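Local coordinates for protein hyaluronidase (Thermobaculum terrenum, PDB 5DIY) that probably acts as a hexosaminidase of glycoside hydrolase family 84, an O-GlcNAc hydrolase that removes N-acetylglucosamine, at residues Y176-G181 against Q211-R216. Residues are numbered along the deposited sequence; the frame is centred on the assembly and turned at random.
Sequences YLRILG and QKSLQR
Gly181 and Leu214 meet backbone to backbone, with CA atoms 3.7 Å apart: the glycine CA lies 3.5 Å from Ser213 O, its C-H aimed at that oxygen (163° at H), and a modelled CB would clash with it. Helix 204-214 ends in a Schellman motif, closed by Arg216 N to Gln211 O and Gln215 N to Lys212 O, with Gln215 at positive phi as C-prime. The Arg216 chain bends at chi3 (67°), placing NE 2.8 Å from Leu214 O, an oxygen near the guanidinium plane, with NE tilted 35° from the carbonyl plane. NH2 gives weak bonds to Leu214 O and, 2.9 Å away, to Gly181 O, both at the guanidinium edge. An alanine at Arg216 removes the guanidinium, and Leu214 O would probably lose its donors while Gly181 O would be left with the weak bond from Lys186. One water donates to Arg178 O and Ser213 O and accepts from Gln215 NE2 (2.8 Å); Gln215 OE1 turns instead to Lys186. Leu177 CD2 stands 4.3 Å from Leu214 CD2, both leucines packing on strand 189-192. Neighbouring TIM-barrel helices are thus joined chiefly through main-chain carbonyls, bridged by a water and a guanidinium whose charge would probably offset the negative helix end.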
loop_
_atom_site.group_PDB
_atom_site.type_symbol
_atom_site.label_atom_id
_atom_site.label_comp_id
_atom_site.label_asym_id
_atom_site.label_seq_id
_atom_site.Cartn_x
_atom_site.Cartn_y
_atom_site.Cartn_z
ATOM N N TYR C 176 19.646 -2.921 -19.353
ATOM C CA TYR C 176 18.278 -3.039 -19.856
ATOM C C TYR C 176 17.589 -1.660 -20.009
ATOM O O TYR C 176 17.020 -1.363 -21.059
ATOM C CB TYR C 176 17.473 -3.976 -18.928
ATOM C CG TYR C 176 15.977 -3.955 -19.137
ATOM C CD1 TYR C 176 15.194 -2.962 -18.545
ATOM C CD2 TYR C 176 15.335 -4.931 -19.901
ATOM C CE1 TYR C 176 13.825 -2.927 -18.729
ATOM C CE2 TYR C 176 13.958 -4.906 -20.082
ATOM C CZ TYR C 176 13.211 -3.896 -19.495
ATOM O OH TYR C 176 11.848 -3.836 -19.662
ATOM N N LEU C 177 17.650 -0.837 -18.964
ATOM C CA LEU C 177 17.037 0.502 -18.972
ATOM C C LEU C 177 17.683 1.455 -19.986
ATOM O O LEU C 177 16.986 2.256 -20.621
ATOM C CB LEU C 177 17.108 1.136 -17.584
ATOM C CG LEU C 177 16.272 0.457 -16.498
ATOM C CD1 LEU C 177 16.655 0.987 -15.125
ATOM C CD2 LEU C 177 14.782 0.650 -16.769
ATOM N N ARG C 178 19.008 1.373 -20.116
ATOM C CA ARG C 178 19.751 2.170 -21.105
ATOM C C ARG C 178 19.409 1.760 -22.542
ATOM O O ARG C 178 19.256 2.620 -23.411
ATOM C CB ARG C 178 21.262 2.077 -20.856
ATOM C CG ARG C 178 21.793 3.067 -19.814
ATOM C CD ARG C 178 22.880 2.472 -18.918
ATOM N NE ARG C 178 23.816 1.617 -19.659
ATOM C CZ ARG C 178 24.572 0.645 -19.136
ATOM N NH1 ARG C 178 24.560 0.362 -17.831
ATOM N NH2 ARG C 178 25.362 -0.060 -19.940
ATOM N N ILE C 179 19.269 0.458 -22.782
ATOM C CA ILE C 179 18.843 -0.050 -24.091
ATOM C C ILE C 179 17.424 0.424 -24.397
ATOM O O ILE C 179 17.129 0.831 -25.519
ATOM C CB ILE C 179 18.896 -1.598 -24.170
ATOM C CG1 ILE C 179 20.340 -2.106 -24.055
ATOM C CG2 ILE C 179 18.283 -2.103 -25.477
ATOM C CD1 ILE C 179 20.444 -3.547 -23.588
ATOM N N LEU C 180 16.554 0.370 -23.393
ATOM C CA LEU C 180 15.155 0.767 -23.563
ATOM C C LEU C 180 15.034 2.266 -23.884
ATOM O O LEU C 180 14.247 2.655 -24.747
ATOM C CB LEU C 180 14.341 0.417 -22.304
ATOM C CG LEU C 180 12.938 -0.159 -22.457
ATOM C CD1 LEU C 180 12.943 -1.489 -23.203
ATOM C CD2 LEU C 180 12.332 -0.323 -21.071
ATOM N N GLY C 181 15.814 3.099 -23.199
ATOM C CA GLY C 181 15.796 4.542 -23.449
ATOM C C GLY C 181 16.274 4.909 -24.844
ATOM O O GLY C 181 15.759 5.845 -25.454
ATOM N N GLN C 211 15.723 9.432 -15.561
ATOM C CA GLN C 211 15.497 10.262 -16.743
ATOM C C GLN C 211 16.643 10.166 -17.758
ATOM O O GLN C 211 16.387 10.110 -18.954
ATOM C CB GLN C 211 15.248 11.728 -16.335
ATOM C CG GLN C 211 15.319 12.743 -17.473
ATOM C CD GLN C 211 14.832 14.128 -17.080
ATOM O OE1 GLN C 211 14.741 14.460 -15.898
ATOM N NE2 GLN C 211 14.523 14.947 -18.077
ATOM N N LYS C 212 17.886 10.135 -17.275
ATOM C CA LYS C 212 19.064 10.028 -18.147
ATOM C C LYS C 212 19.093 8.702 -18.894
ATOM O O LYS C 212 19.258 8.687 -20.109
ATOM C CB LYS C 212 20.367 10.203 -17.357
ATOM C CG LYS C 212 20.582 11.603 -16.803
ATOM N N SER C 213 18.912 7.598 -18.170
ATOM C CA SER C 213 18.907 6.263 -18.785
ATOM C C SER C 213 17.769 6.084 -19.781
ATOM O O SER C 213 17.967 5.522 -20.857
ATOM C CB SER C 213 18.842 5.168 -17.722
ATOM O OG SER C 213 19.945 5.252 -16.844
ATOM N N LEU C 214 16.582 6.576 -19.434
ATOM C CA LEU C 214 15.416 6.448 -20.319
ATOM C C LEU C 214 15.409 7.459 -21.472
ATOM O O LEU C 214 14.637 7.303 -22.417
ATOM C CB LEU C 214 14.115 6.561 -19.513
ATOM C CG LEU C 214 13.850 5.460 -18.483
ATOM C CD1 LEU C 214 12.573 5.760 -17.721
ATOM C CD2 LEU C 214 13.776 4.083 -19.131
ATOM N N GLN C 215 16.253 8.489 -21.378
ATOM C CA GLN C 215 16.286 9.615 -22.321
ATOM C C GLN C 215 14.929 10.319 -22.420
ATOM O O GLN C 215 14.573 10.850 -23.463
ATOM C CB GLN C 215 16.809 9.181 -23.696
ATOM C CG GLN C 215 18.216 8.586 -23.643
ATOM C CD GLN C 215 18.736 8.158 -25.002
ATOM O OE1 GLN C 215 18.397 8.751 -26.023
ATOM N NE2 GLN C 215 19.567 7.122 -25.019
ATOM N N ARG C 216 14.189 10.318 -21.310
ATOM C CA ARG C 216 12.887 10.977 -21.205
ATOM C C ARG C 216 12.504 11.061 -19.723
ATOM O O ARG C 216 12.992 10.255 -18.922
ATOM C CB ARG C 216 11.810 10.196 -21.969
ATOM C CG ARG C 216 11.358 8.904 -21.284
ATOM C CD ARG C 216 10.864 7.873 -22.273
ATOM N NE ARG C 216 11.957 7.393 -23.111
ATOM C CZ ARG C 216 11.820 6.691 -24.235
ATOM N NH1 ARG C 216 10.613 6.349 -24.701
ATOM N NH2 ARG C 216 12.912 6.335 -24.910
HETATM O O HOH W 1 19.698 5.381 -22.881
#